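Local coordinates for hypothetical protein PH1320 (Pyrococcus horikoshii, PDB 2E87) that probably acts as an Obg-type GTPase of the NOG1 family, binding guanine nucleotide in a G domain that follows an N-terminal helical domain, its cellular role being unknown, at residues Val56-Leu61 with Trp100-Ile105; Ile167-Ile172 with Leu246-Ile251; Arg227-Arg232 with Phe271-Gly276. All coordinates share one frame; numbering follows the deposited sequence.

Contact 1 of 3, residues Val56-Leu61 with Trp100-Ile105; sequences VVRDNL and WAIRII
Leu61 lies along Ile102, the two side chains sliding past each other in opposite directions. Its CB sits 3.8 Å from Ile102 CG1, while Ile102 CD1 reaches past it toward the backbone carbon of Leu61. Both first torsions set the chain anti to the carbonyl carbon, Leu61 through CG and Ile102 through CG1 (chi1 -68°), and Ile102, with chi2 extended, brings its far end nearer to helix 38-67 than its CB direction alone would. Leu61 CD1 meets Ala101 CB at 4.2 Å. One turn earlier in helix 38-67, Val57 CG1 abuts the terminal CD1 of Ile105 at 3.4 Å, the side chains crossing at about a right angle. The aliphatic part of Arg58 runs along the flank: CG packs against Ile102 CG2, and CD lies 3.6 Å from Ile105 CG2. The bend at chi3 (53°) then turns the guanidinium back toward the N-terminal end of its own helix, where NH1 has weak hydrogen bonds with Ser54 and Asn55, besides a long, weak ion pair with Glu109. Arg58 NE, buried here, has no partner in the model.

The two segments run antiparallel, their axes 9.7 Å apart at closest with a signed crossing angle of -158°, and the CA atoms of Arg58 and Ile102 are the nearest pair. They belong to the NOG1 N-terminal helical domain, far from the nucleotide site. Helix 14-30 touches Val57 through Leu17 and Ala21, and helix 122-142 meets Ala101 through Val139, so the pair forms part of a bundle. No hydrogen bond links the two segments; their cohesion comes from aliphatic groups and arginine methylenes, with the charged end of Arg58 directed to polar neighbours beyond them.

Contact 2 of 3, residues Ile167-Ile172 with Leu246-Ile251; sequences IPTVVI and LGNLII
Val171 joins two neighbouring parallel strands at the centre of the G-domain sheet, in the P-loop NTPase fold. Its N-H points almost straight at Leu249 O (2.8 Å, 171° at the hydrogen), nearly along the C=O axis, and its own O receives Ile251 N at 2.9 Å from above the carbonyl plane. The ladder begins at Thr169 O, which is gripped twice: by Asn248 N at 2.9 Å, in the carbonyl plane, and weakly by Leu249 N. CA-H...O contacts, such as Val170 CA to Leu249 O, fill in between these bonds.

On the sheet face of Val170 and Ile172, Val170 CG1, anti to its backbone N, meets Ile251 CD1 at 3.5 Å as the two side chains cross obliquely. On the reverse face, Val171 CB lies beside Ile250 CG1.

Further out, strand 214-220 flanks 169-173 on its other edge, bonding the backbone of Val170 and Ile172 through Gln217 and Ile219, while Gln217 OE1 also takes the hydroxyl of Thr169. Strand 283-287 borders 249-254, its Leu284 and Val286 packing on Ile251, and helix 323-350 closes over Pro168 and Val170 with Leu334. Ile172 is the last residue of the segment before the loop that binds the nucleotide, and its side chain comes within about 4 Å of that of Lys180, a GDP-binding residue. At the opposite end of the pairing, Gly247 brings its bare CA to 3.5 Å from Val171 CG2, the methyl that stands anti to the carbonyl carbon of its own residue.

Contact 3 of 3, residues Arg227-Arg232 with Phe271-Gly276; sequences RPISER and FEEVHG
Residues Arg227-Arg232 have no regular secondary structure apart from a type I beta turn from Ile229 to Arg232, and they meet a turn of helix 264-277 side-on, Pro228 and Glu273 having the nearest CA atoms at 7.1 Å. Glu273 makes nearly all of the contact. Its CG is anti to the backbone N (chi1 -159°) and the chain stays extended beyond CG, so the carboxylate is carried straight out from the helix to the start of the turn. OE1 takes the N-H of Ile229 through its syn lone pair, a nearly straight bond (165°) modelled as very short, 2.4 Å. OE2 is met by Ser230: the hydroxyl OG donates to it at 3.1 Å, arriving well above the carboxylate plane (63° out of it), and the backbone N adds a weak bond at 3.4 Å. Ser230 OG lies beside its own backbone N, which sets both donors on the same oxygen. The amide of Ile229, the hydroxyl and, more weakly, the amide of Ser230 thus fix the rotation of the carboxylate and would be expected to favour its charged form.

Aliphatic carbons flank the carboxylate: Pro228 CB lies by OE2 and Ile229 CG1 by OE1. The apolar pair is Ile229 CD1 with Val274 CG2, 4.4 Å apart. Val274 is also touched by Leu225, and Ile229 by Lys237 of helix 234-241. The segment 227-232 belongs to the loop joining strand 214-220 to helix 234-241, the position of switch II in P-loop GTPases, and the DTPG sequence a few residues earlier matches their G3 motif. Glu273 therefore ties the probable switch II region to the helix that follows strand 249-254.

Overall arrangement
Contact 1 lies in the helical domain, on the opposite side of the chain's centre from contacts 2 and 3, whose centres are 44 and 48 Å from its own. The other two share the G domain, with centres 17 Å apart and nearest atoms about 5 Å apart, and strand 249-254 of contact 2 runs on in the chain to helix 264-277 of contact 3. Their segments alternate along the sequence. Both also approach the nucleotide: the side chain of Ile172 is about 7 Å from bound GDP and that of Arg227 about 9 Å. Contact 2 thus belongs to the sheet beneath the phosphate-binding loop, and contact 3 to a loop beside it.

Contact 1 of 3, residues Val56-Leu61 with Trp100-Ile105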
ATOM      1  N   VAL A  56     -30.499  -2.695   1.958  1.00 35.32           N
ATOM      2  CA  VAL A  56     -29.562  -3.793   1.911  1.00 35.98           C
ATOM      3  C   VAL A  56     -28.451  -3.499   0.916  1.00 37.07           C
ATOM      4  O   VAL A  56     -27.286  -3.727   1.203  1.00 39.27           O
ATOM      5  CB  VAL A  56     -30.292  -5.100   1.558  1.00 33.04           C
ATOM      6  CG1 VAL A  56     -29.300  -6.195   1.222  1.00 28.38           C
ATOM      7  CG2 VAL A  56     -31.136  -5.514   2.743  1.00 35.20           C
ATOM      8  N   VAL A  57     -28.811  -2.970  -0.248  1.00 37.35           N
ATOM      9  CA  VAL A  57     -27.806  -2.653  -1.252  1.00 36.83           C
ATOM     10  C   VAL A  57     -26.890  -1.535  -0.767  1.00 40.15           C
ATOM     11  O   VAL A  57     -25.668  -1.651  -0.830  1.00 45.69           O
ATOM     12  CB  VAL A  57     -28.451  -2.216  -2.581  1.00 28.03           C
ATOM     13  CG1 VAL A  57     -27.393  -1.628  -3.493  1.00 31.19           C
ATOM     14  CG2 VAL A  57     -29.133  -3.396  -3.239  1.00 22.98           C
ATOM     15  N   ARG A  58     -27.484  -0.454  -0.274  1.00 41.12           N
ATOM     16  CA  ARG A  58     -26.697   0.675   0.176  1.00 38.98           C
ATOM     17  C   ARG A  58     -25.820   0.333   1.365  1.00 42.36           C
ATOM     18  O   ARG A  58     -24.705   0.822   1.467  1.00 40.83           O
ATOM     19  CB  ARG A  58     -27.612   1.862   0.469  1.00 36.15           C
ATOM     20  CG  ARG A  58     -28.122   2.543  -0.807  1.00 37.58           C
ATOM     21  CD  ARG A  58     -29.447   3.260  -0.583  1.00 47.19           C
ATOM     22  NE  ARG A  58     -29.351   4.173   0.538  1.00 59.37           N
ATOM     23  CZ  ARG A  58     -30.102   4.104   1.626  1.00 58.26           C
ATOM     24  NH1 ARG A  58     -31.024   3.162   1.748  1.00 57.23           N
ATOM     25  NH2 ARG A  58     -29.907   4.973   2.603  1.00 64.51           N
ATOM     26  N   ASP A  59     -26.297  -0.537   2.245  1.00 43.16           N
ATOM     27  CA  ASP A  59     -25.495  -0.904   3.395  1.00 44.44           C
ATOM     28  C   ASP A  59     -24.267  -1.699   2.987  1.00 46.19           C
ATOM     29  O   ASP A  59     -23.170  -1.408   3.459  1.00 49.77           O
ATOM     30  CB  ASP A  59     -26.320  -1.698   4.403  1.00 48.69           C
ATOM     31  CG  ASP A  59     -27.349  -0.835   5.118  1.00 52.88           C
ATOM     32  OD1 ASP A  59     -27.298   0.415   4.986  1.00 48.49           O
ATOM     33  OD2 ASP A  59     -28.206  -1.414   5.818  1.00 46.42           O
ATOM     34  N   ASN A  60     -24.432  -2.689   2.110  1.00 42.41           N
ATOM     35  CA  ASN A  60     -23.278  -3.477   1.688  1.00 44.79           C
ATOM     36  C   ASN A  60     -22.285  -2.610   0.906  1.00 43.28           C
ATOM     37  O   ASN A  60     -21.085  -2.614   1.198  1.00 40.58           O
ATOM     38  CB  ASN A  60     -23.713  -4.701   0.868  1.00 49.25           C
ATOM     39  CG  ASN A  60     -24.317  -5.821   1.743  1.00 62.53           C
ATOM     40  OD1 ASN A  60     -23.607  -6.699   2.238  1.00 59.40           O
ATOM     41  ND2 ASN A  60     -25.633  -5.774   1.945  1.00 65.58           N
ATOM     42  N   LEU A  61     -22.774  -1.832  -0.058  1.00 39.87           N
ATOM     43  CA  LEU A  61     -21.862  -0.993  -0.820  1.00 42.17           C
ATOM     44  C   LEU A  61     -21.134   0.019   0.063  1.00 46.35           C
ATOM     45  O   LEU A  61     -19.918   0.174  -0.041  1.00 47.42           O
ATOM     46  CB  LEU A  61     -22.607  -0.262  -1.935  1.00 35.46           C
ATOM     47  CG  LEU A  61     -23.171  -1.155  -3.043  1.00 40.71           C
ATOM     48  CD1 LEU A  61     -24.012  -0.286  -3.939  1.00 35.85           C
ATOM     49  CD2 LEU A  61     -22.044  -1.853  -3.840  1.00 31.71           C
ATOM     50  N   TRP A 100     -21.517   6.470  -6.591  1.00 39.52           N
ATOM     51  CA  TRP A 100     -22.532   6.869  -7.540  1.00 37.85           C
ATOM     52  C   TRP A 100     -23.758   5.951  -7.401  1.00 39.46           C
ATOM     53  O   TRP A 100     -24.886   6.425  -7.337  1.00 41.64           O
ATOM     54  CB  TRP A 100     -21.968   6.792  -8.966  1.00 41.09           C
ATOM     55  CG  TRP A 100     -23.024   6.935 -10.028  1.00 47.19           C
ATOM     56  CD1 TRP A 100     -23.590   8.093 -10.472  1.00 45.51           C
ATOM     57  CD2 TRP A 100     -23.706   5.869 -10.708  1.00 43.06           C
ATOM     58  NE1 TRP A 100     -24.587   7.816 -11.384  1.00 47.99           N
ATOM     59  CE2 TRP A 100     -24.680   6.458 -11.542  1.00 41.49           C
ATOM     60  CE3 TRP A 100     -23.591   4.473 -10.687  1.00 43.10           C
ATOM     61  CZ2 TRP A 100     -25.536   5.702 -12.347  1.00 40.07           C
ATOM     62  CZ3 TRP A 100     -24.448   3.716 -11.489  1.00 44.14           C
ATOM     63  CH2 TRP A 100     -25.408   4.337 -12.305  1.00 44.92           C
ATOM     64  N   ALA A 101     -23.531   4.642  -7.338  1.00 34.68           N
ATOM     65  CA  ALA A 101     -24.619   3.672  -7.231  1.00 34.92           C
ATOM     66  C   ALA A 101     -25.439   3.883  -5.954  1.00 35.89           C
ATOM     67  O   ALA A 101     -26.675   3.823  -5.976  1.00 34.60           O
ATOM     68  CB  ALA A 101     -24.055   2.251  -7.276  1.00 26.50           C
ATOM     69  N   ILE A 102     -24.747   4.144  -4.846  1.00 35.45           N
ATOM     70  CA  ILE A 102     -25.406   4.374  -3.568  1.00 37.71           C
ATOM     71  C   ILE A 102     -26.319   5.579  -3.678  1.00 41.21           C
ATOM     72  O   ILE A 102     -27.449   5.573  -3.191  1.00 41.85           O
ATOM     73  CB  ILE A 102     -24.380   4.642  -2.454  1.00 36.54           C
ATOM     74  CG1 ILE A 102     -23.593   3.371  -2.171  1.00 36.81           C
ATOM     75  CG2 ILE A 102     -25.080   5.128  -1.203  1.00 34.93           C
ATOM     76  CD1 ILE A 102     -22.531   3.524  -1.124  1.00 36.04           C
ATOM     77  N   ARG A 103     -25.822   6.610  -4.347  1.00 44.57           N
ATOM     78  CA  ARG A 103     -26.570   7.850  -4.511  1.00 45.35           C
ATOM     79  C   ARG A 103     -27.819   7.694  -5.381  1.00 42.06           C
ATOM     80  O   ARG A 103     -28.895   8.133  -4.999  1.00 44.55           O
ATOM     81  CB  ARG A 103     -25.642   8.935  -5.081  1.00 52.66           C
ATOM     82  CG  ARG A 103     -25.757  10.308  -4.429  1.00 61.24           C
ATOM     83  CD  ARG A 103     -24.380  10.917  -4.105  1.00 63.86           C
ATOM     84  NE  ARG A 103     -23.403  10.753  -5.183  1.00 65.23           N
ATOM     85  CZ  ARG A 103     -23.588  11.135  -6.447  1.00 71.64           C
ATOM     86  NH1 ARG A 103     -24.725  11.716  -6.814  1.00 68.80           N
ATOM     87  NH2 ARG A 103     -22.634  10.924  -7.354  1.00 66.90           N
ATOM     88  N   ILE A 104     -27.691   7.066  -6.542  1.00 39.65           N
ATOM     89  CA  ILE A 104     -28.842   6.885  -7.420  1.00 40.07           C
ATOM     90  C   ILE A 104     -29.913   5.981  -6.797  1.00 39.90           C
ATOM     91  O   ILE A 104     -31.111   6.176  -7.016  1.00 38.85           O
ATOM     92  CB  ILE A 104     -28.433   6.254  -8.744  1.00 43.58           C
ATOM     93  CG1 ILE A 104     -27.075   6.794  -9.173  1.00 51.22           C
ATOM     94  CG2 ILE A 104     -29.477   6.557  -9.794  1.00 47.97           C
ATOM     95  CD1 ILE A 104     -26.993   8.319  -9.179  1.00 59.64           C
ATOM     96  N   ILE A 105     -29.478   4.984  -6.033  1.00 39.07           N
ATOM     97  CA  ILE A 105     -30.414   4.059  -5.407  1.00 43.89           C
ATOM     98  C   ILE A 105     -31.230   4.733  -4.314  1.00 48.39           C
ATOM     99  O   ILE A 105     -32.416   4.444  -4.145  1.00 45.88           O
ATOM    100  CB  ILE A 105     -29.669   2.832  -4.856  1.00 39.96           C
ATOM    101  CG1 ILE A 105     -29.276   1.935  -6.034  1.00 34.09           C
ATOM    102  CG2 ILE A 105     -30.523   2.082  -3.856  1.00 33.74           C
ATOM    103  CD1 ILE A 105     -28.336   0.833  -5.664  1.00 29.98           C
TER

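Contact 2 of 3, residues Ile167-Ile172 with Leu246-Ile251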
ATOM      1  N   ILE A 167       9.448   5.089  11.507  1.00 39.54           N
ATOM      2  CA  ILE A 167      10.837   5.178  11.932  1.00 40.95           C
ATOM      3  C   ILE A 167      11.860   5.325  10.803  1.00 40.08           C
ATOM      4  O   ILE A 167      11.647   4.857   9.674  1.00 37.71           O
ATOM      5  CB  ILE A 167      11.203   3.971  12.804  1.00 43.46           C
ATOM      6  CG1 ILE A 167      11.267   2.705  11.957  1.00 33.68           C
ATOM      7  CG2 ILE A 167      10.162   3.813  13.910  1.00 33.82           C
ATOM      8  CD1 ILE A 167      11.889   1.541  12.685  1.00 31.42           C
ATOM      9  N   PRO A 168      13.002   5.963  11.101  1.00 37.49           N
ATOM     10  CA  PRO A 168      14.035   6.154  10.071  1.00 33.65           C
ATOM     11  C   PRO A 168      14.426   4.820   9.442  1.00 27.85           C
ATOM     12  O   PRO A 168      14.603   3.816  10.135  1.00 29.97           O
ATOM     13  CB  PRO A 168      15.199   6.788  10.842  1.00 38.53           C
ATOM     14  CG  PRO A 168      14.543   7.354  12.113  1.00 34.81           C
ATOM     15  CD  PRO A 168      13.523   6.294  12.439  1.00 32.83           C
ATOM     16  N   THR A 169      14.546   4.801   8.125  1.00 30.02           N
ATOM     17  CA  THR A 169      14.929   3.566   7.443  1.00 35.70           C
ATOM     18  C   THR A 169      16.207   3.728   6.635  1.00 32.11           C
ATOM     19  O   THR A 169      16.423   4.755   5.987  1.00 26.43           O
ATOM     20  CB  THR A 169      13.812   3.054   6.475  1.00 31.96           C
ATOM     21  OG1 THR A 169      12.660   2.684   7.224  1.00 33.18           O
ATOM     22  CG2 THR A 169      14.286   1.819   5.705  1.00 35.53           C
ATOM     23  N   VAL A 170      17.054   2.708   6.709  1.00 33.85           N
ATOM     24  CA  VAL A 170      18.290   2.669   5.947  1.00 33.82           C
ATOM     25  C   VAL A 170      18.047   1.682   4.803  1.00 36.07           C
ATOM     26  O   VAL A 170      17.560   0.565   5.022  1.00 33.29           O
ATOM     27  CB  VAL A 170      19.484   2.155   6.778  1.00 36.52           C
ATOM     28  CG1 VAL A 170      20.716   2.065   5.879  1.00 32.99           C
ATOM     29  CG2 VAL A 170      19.763   3.094   7.943  1.00 34.59           C
ATOM     30  N   VAL A 171      18.381   2.107   3.588  1.00 37.41           N
ATOM     31  CA  VAL A 171      18.217   1.289   2.387  1.00 31.18           C
ATOM     32  C   VAL A 171      19.605   0.908   1.864  1.00 33.71           C
ATOM     33  O   VAL A 171      20.393   1.778   1.499  1.00 35.46           O
ATOM     34  CB  VAL A 171      17.435   2.077   1.288  1.00 32.89           C
ATOM     35  CG1 VAL A 171      17.305   1.256   0.040  1.00 33.65           C
ATOM     36  CG2 VAL A 171      16.049   2.460   1.803  1.00 28.61           C
ATOM     37  N   ILE A 172      19.893  -0.395   1.841  1.00 31.74           N
ATOM     38  CA  ILE A 172      21.176  -0.913   1.381  1.00 31.33           C
ATOM     39  C   ILE A 172      21.143  -1.302  -0.107  1.00 32.24           C
ATOM     40  O   ILE A 172      20.355  -2.153  -0.514  1.00 29.22           O
ATOM     41  CB  ILE A 172      21.609  -2.136   2.240  1.00 31.28           C
ATOM     42  CG1 ILE A 172      21.687  -1.733   3.709  1.00 27.70           C
ATOM     43  CG2 ILE A 172      22.979  -2.660   1.783  1.00 30.36           C
ATOM     44  CD1 ILE A 172      21.867  -2.924   4.667  1.00 30.64           C
ATOM     45  N   LEU A 246      10.358   5.806   1.405  1.00 39.60           N
ATOM     46  CA  LEU A 246      10.591   4.941   2.557  1.00 38.54           C
ATOM     47  C   LEU A 246      11.965   5.227   3.180  1.00 41.00           C
ATOM     48  O   LEU A 246      12.074   5.494   4.379  1.00 41.60           O
ATOM     49  CB  LEU A 246      10.534   3.486   2.123  1.00 34.48           C
ATOM     50  CG  LEU A 246      10.815   2.419   3.170  1.00 37.97           C
ATOM     51  CD1 LEU A 246       9.791   2.461   4.295  1.00 28.65           C
ATOM     52  CD2 LEU A 246      10.765   1.081   2.465  1.00 35.54           C
ATOM     53  N   GLY A 247      13.004   5.180   2.349  1.00 39.56           N
ATOM     54  CA  GLY A 247      14.358   5.409   2.820  1.00 38.04           C
ATOM     55  C   GLY A 247      14.708   6.808   3.280  1.00 37.96           C
ATOM     56  O   GLY A 247      14.278   7.792   2.692  1.00 40.52           O
ATOM     57  N   ASN A 248      15.508   6.897   4.340  1.00 38.35           N
ATOM     58  CA  ASN A 248      15.934   8.188   4.881  1.00 37.24           C
ATOM     59  C   ASN A 248      17.447   8.285   4.757  1.00 41.97           C
ATOM     60  O   ASN A 248      18.041   9.329   5.003  1.00 46.23           O
ATOM     61  CB  ASN A 248      15.519   8.294   6.346  1.00 30.57           C
ATOM     62  CG  ASN A 248      14.033   8.093   6.534  1.00 35.82           C
ATOM     63  OD1 ASN A 248      13.238   8.941   6.145  1.00 37.47           O
ATOM     64  ND2 ASN A 248      13.647   6.960   7.109  1.00 32.62           N
ATOM     65  N   LEU A 249      18.055   7.166   4.376  1.00 39.53           N
ATOM     66  CA  LEU A 249      19.493   7.063   4.193  1.00 39.59           C
ATOM     67  C   LEU A 249      19.799   5.862   3.306  1.00 39.05           C
ATOM     68  O   LEU A 249      19.234   4.785   3.469  1.00 37.29           O
ATOM     69  CB  LEU A 249      20.221   6.881   5.526  1.00 36.88           C
ATOM     70  CG  LEU A 249      21.712   6.545   5.356  1.00 40.37           C
ATOM     71  CD1 LEU A 249      22.438   7.724   4.723  1.00 35.54           C
ATOM     72  CD2 LEU A 249      22.323   6.225   6.697  1.00 40.66           C
ATOM     73  N   ILE A 250      20.697   6.058   2.363  1.00 35.22           N
ATOM     74  CA  ILE A 250      21.070   4.989   1.476  1.00 34.29           C
ATOM     75  C   ILE A 250      22.520   4.602   1.683  1.00 32.66           C
ATOM     76  O   ILE A 250      23.401   5.452   1.627  1.00 33.78           O
ATOM     77  CB  ILE A 250      20.868   5.406   0.009  1.00 40.47           C
ATOM     78  CG1 ILE A 250      19.369   5.422  -0.321  1.00 44.20           C
ATOM     79  CG2 ILE A 250      21.621   4.467  -0.901  1.00 34.61           C
ATOM     80  CD1 ILE A 250      19.070   5.763  -1.755  1.00 45.48           C
ATOM     81  N   ILE A 251      22.749   3.323   1.962  1.00 32.50           N
ATOM     82  CA  ILE A 251      24.098   2.787   2.127  1.00 32.73           C
ATOM     83  C   ILE A 251      24.426   2.074   0.823  1.00 34.92           C
ATOM     84  O   ILE A 251      23.720   1.155   0.417  1.00 40.08           O
ATOM     85  CB  ILE A 251      24.211   1.744   3.258  1.00 33.79           C
ATOM     86  CG1 ILE A 251      24.150   2.418   4.630  1.00 33.86           C
ATOM     87  CG2 ILE A 251      25.540   1.014   3.142  1.00 36.91           C
ATOM     88  CD1 ILE A 251      24.131   1.433   5.791  1.00 26.81           C
TER

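Contact 3 of 3, residues Arg227-Arg232 with Phe271-Gly276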
ATOM      1  N   ARG A 227      20.809  -3.372 -10.075  1.00 48.32           N
ATOM      2  CA  ARG A 227      20.920  -3.418 -11.524  1.00 49.19           C
ATOM      3  C   ARG A 227      20.443  -2.114 -12.146  1.00 47.76           C
ATOM      4  O   ARG A 227      19.670  -1.376 -11.546  1.00 49.01           O
ATOM      5  CB  ARG A 227      20.117  -4.584 -12.076  1.00 49.80           C
ATOM      6  CG  ARG A 227      18.639  -4.454 -11.887  1.00 59.96           C
ATOM      7  CD  ARG A 227      18.009  -5.821 -11.891  1.00 65.37           C
ATOM      8  NE  ARG A 227      18.603  -6.655 -10.850  1.00 72.70           N
ATOM      9  CZ  ARG A 227      18.177  -7.871 -10.531  1.00 78.38           C
ATOM     10  NH1 ARG A 227      17.142  -8.406 -11.172  1.00 79.91           N
ATOM     11  NH2 ARG A 227      18.787  -8.554  -9.568  1.00 78.37           N
ATOM     12  N   PRO A 228      20.919  -1.805 -13.363  1.00 52.10           N
ATOM     13  CA  PRO A 228      20.537  -0.578 -14.065  1.00 51.12           C
ATOM     14  C   PRO A 228      19.030  -0.346 -13.999  1.00 49.67           C
ATOM     15  O   PRO A 228      18.247  -1.226 -14.351  1.00 45.67           O
ATOM     16  CB  PRO A 228      21.019  -0.845 -15.488  1.00 50.29           C
ATOM     17  CG  PRO A 228      22.226  -1.659 -15.273  1.00 51.97           C
ATOM     18  CD  PRO A 228      21.768  -2.646 -14.223  1.00 51.17           C
ATOM     19  N   ILE A 229      18.637   0.831 -13.523  1.00 52.93           N
ATOM     20  CA  ILE A 229      17.229   1.193 -13.408  1.00 61.99           C
ATOM     21  C   ILE A 229      16.707   1.505 -14.801  1.00 67.81           C
ATOM     22  O   ILE A 229      15.572   1.179 -15.131  1.00 68.15           O
ATOM     23  CB  ILE A 229      17.038   2.440 -12.493  1.00 63.31           C
ATOM     24  CG1 ILE A 229      17.740   2.217 -11.147  1.00 62.14           C
ATOM     25  CG2 ILE A 229      15.554   2.692 -12.251  1.00 57.04           C
ATOM     26  CD1 ILE A 229      17.731   3.426 -10.234  1.00 60.99           C
ATOM     27  N   SER A 230      17.558   2.121 -15.619  1.00 75.71           N
ATOM     28  CA  SER A 230      17.212   2.488 -16.993  1.00 81.93           C
ATOM     29  C   SER A 230      16.708   1.311 -17.822  1.00 85.43           C
ATOM     30  O   SER A 230      15.757   1.446 -18.588  1.00 89.45           O
ATOM     31  CB  SER A 230      18.425   3.100 -17.685  1.00 81.30           C
ATOM     32  OG  SER A 230      18.843   4.267 -17.006  1.00 79.24           O
ATOM     33  N   GLU A 231      17.356   0.163 -17.675  1.00 88.07           N
ATOM     34  CA  GLU A 231      16.970  -1.042 -18.409  1.00 89.96           C
ATOM     35  C   GLU A 231      15.670  -1.632 -17.856  1.00 88.36           C
ATOM     36  O   GLU A 231      15.480  -2.854 -17.886  1.00 86.91           O
ATOM     37  CB  GLU A 231      18.086  -2.086 -18.298  1.00 94.76           C
ATOM     38  CG  GLU A 231      19.328  -1.785 -19.130  1.00101.35           C
ATOM     39  CD  GLU A 231      19.384  -2.613 -20.408  1.00104.44           C
ATOM     40  OE1 GLU A 231      19.599  -3.844 -20.313  1.00104.24           O
ATOM     41  OE2 GLU A 231      19.203  -2.037 -21.503  1.00105.56           O
ATOM     42  N   ARG A 232      14.775  -0.768 -17.377  1.00 83.71           N
ATOM     43  CA  ARG A 232      13.519  -1.214 -16.769  1.00 76.03           C
ATOM     44  C   ARG A 232      12.229  -0.589 -17.310  1.00 73.88           C
ATOM     45  O   ARG A 232      12.230   0.538 -17.814  1.00 70.97           O
ATOM     46  CB  ARG A 232      13.574  -0.945 -15.263  1.00 71.30           C
ATOM     47  CG  ARG A 232      14.722  -1.602 -14.513  1.00 66.56           C
ATOM     48  CD  ARG A 232      14.273  -2.914 -13.913  1.00 63.33           C
ATOM     49  NE  ARG A 232      14.923  -3.173 -12.640  1.00 62.95           N
ATOM     50  CZ  ARG A 232      14.513  -4.080 -11.762  1.00 65.24           C
ATOM     51  NH1 ARG A 232      13.442  -4.822 -12.017  1.00 62.57           N
ATOM     52  NH2 ARG A 232      15.177  -4.242 -10.626  1.00 64.92           N
ATOM     53  N   PHE A 271      26.422   2.796  -9.161  1.00 40.45           N
ATOM     54  CA  PHE A 271      26.382   3.757  -8.074  1.00 41.09           C
ATOM     55  C   PHE A 271      25.910   5.122  -8.586  1.00 42.64           C
ATOM     56  O   PHE A 271      25.081   5.780  -7.962  1.00 42.72           O
ATOM     57  CB  PHE A 271      27.761   3.914  -7.443  1.00 39.90           C
ATOM     58  CG  PHE A 271      27.895   5.156  -6.627  1.00 39.41           C
ATOM     59  CD1 PHE A 271      27.387   5.215  -5.336  1.00 36.86           C
ATOM     60  CD2 PHE A 271      28.449   6.300  -7.179  1.00 39.70           C
ATOM     61  CE1 PHE A 271      27.427   6.402  -4.608  1.00 34.98           C
ATOM     62  CE2 PHE A 271      28.491   7.498  -6.455  1.00 41.58           C
ATOM     63  CZ  PHE A 271      27.978   7.543  -5.168  1.00 38.24           C
ATOM     64  N   GLU A 272      26.442   5.546  -9.727  1.00 40.60           N
ATOM     65  CA  GLU A 272      26.085   6.844 -10.287  1.00 45.60           C
ATOM     66  C   GLU A 272      24.615   6.914 -10.710  1.00 47.05           C
ATOM     67  O   GLU A 272      23.955   7.934 -10.534  1.00 47.45           O
ATOM     68  CB  GLU A 272      27.005   7.184 -11.462  1.00 42.55           C
ATOM     69  CG  GLU A 272      28.472   7.077 -11.097  1.00 52.37           C
ATOM     70  CD  GLU A 272      29.407   7.437 -12.237  1.00 56.55           C
ATOM     71  OE1 GLU A 272      29.266   6.856 -13.344  1.00 51.65           O
ATOM     72  OE2 GLU A 272      30.292   8.297 -12.010  1.00 58.51           O
ATOM     73  N   GLU A 273      24.103   5.828 -11.270  1.00 45.47           N
ATOM     74  CA  GLU A 273      22.711   5.794 -11.671  1.00 44.52           C
ATOM     75  C   GLU A 273      21.809   5.824 -10.428  1.00 43.78           C
ATOM     76  O   GLU A 273      20.786   6.495 -10.416  1.00 47.58           O
ATOM     77  CB  GLU A 273      22.427   4.536 -12.480  1.00 42.63           C
ATOM     78  CG  GLU A 273      21.198   4.667 -13.339  1.00 58.55           C
ATOM     79  CD  GLU A 273      20.649   3.333 -13.758  1.00 62.81           C
ATOM     80  OE1 GLU A 273      20.053   2.655 -12.902  1.00 73.47           O
ATOM     81  OE2 GLU A 273      20.820   2.956 -14.935  1.00 73.22           O
ATOM     82  N   VAL A 274      22.193   5.105  -9.377  1.00 41.80           N
ATOM     83  CA  VAL A 274      21.398   5.075  -8.152  1.00 38.66           C
ATOM     84  C   VAL A 274      21.526   6.378  -7.372  1.00 44.39           C
ATOM     85  O   VAL A 274      20.547   6.875  -6.806  1.00 47.94           O
ATOM     86  CB  VAL A 274      21.815   3.875  -7.253  1.00 39.59           C
ATOM     87  CG1 VAL A 274      21.152   3.960  -5.886  1.00 36.06           C
ATOM     88  CG2 VAL A 274      21.418   2.575  -7.926  1.00 33.17           C
ATOM     89  N   HIS A 275      22.735   6.929  -7.347  1.00 42.05           N
ATOM     90  CA  HIS A 275      23.014   8.177  -6.633  1.00 45.13           C
ATOM     91  C   HIS A 275      22.219   9.330  -7.232  1.00 48.44           C
ATOM     92  O   HIS A 275      21.863  10.300  -6.534  1.00 46.48           O
ATOM     93  CB  HIS A 275      24.505   8.521  -6.724  1.00 46.11           C
ATOM     94  CG  HIS A 275      24.917   9.644  -5.828  1.00 45.02           C
ATOM     95  ND1 HIS A 275      25.762  10.652  -6.237  1.00 51.10           N
ATOM     96  CD2 HIS A 275      24.613   9.908  -4.535  1.00 49.62           C
ATOM     97  CE1 HIS A 275      25.962  11.489  -5.234  1.00 47.54           C
ATOM     98  NE2 HIS A 275      25.274  11.061  -4.191  1.00 47.45           N
ATOM     99  N   GLY A 276      21.959   9.208  -8.531  1.00 47.59           N
ATOM    100  CA  GLY A 276      21.218  10.219  -9.257  1.00 48.05           C
ATOM    101  C   GLY A 276      19.716  10.087  -9.113  1.00 47.04           C
ATOM    102  O   GLY A 276      19.014  11.083  -9.134  1.00 52.34           O
TER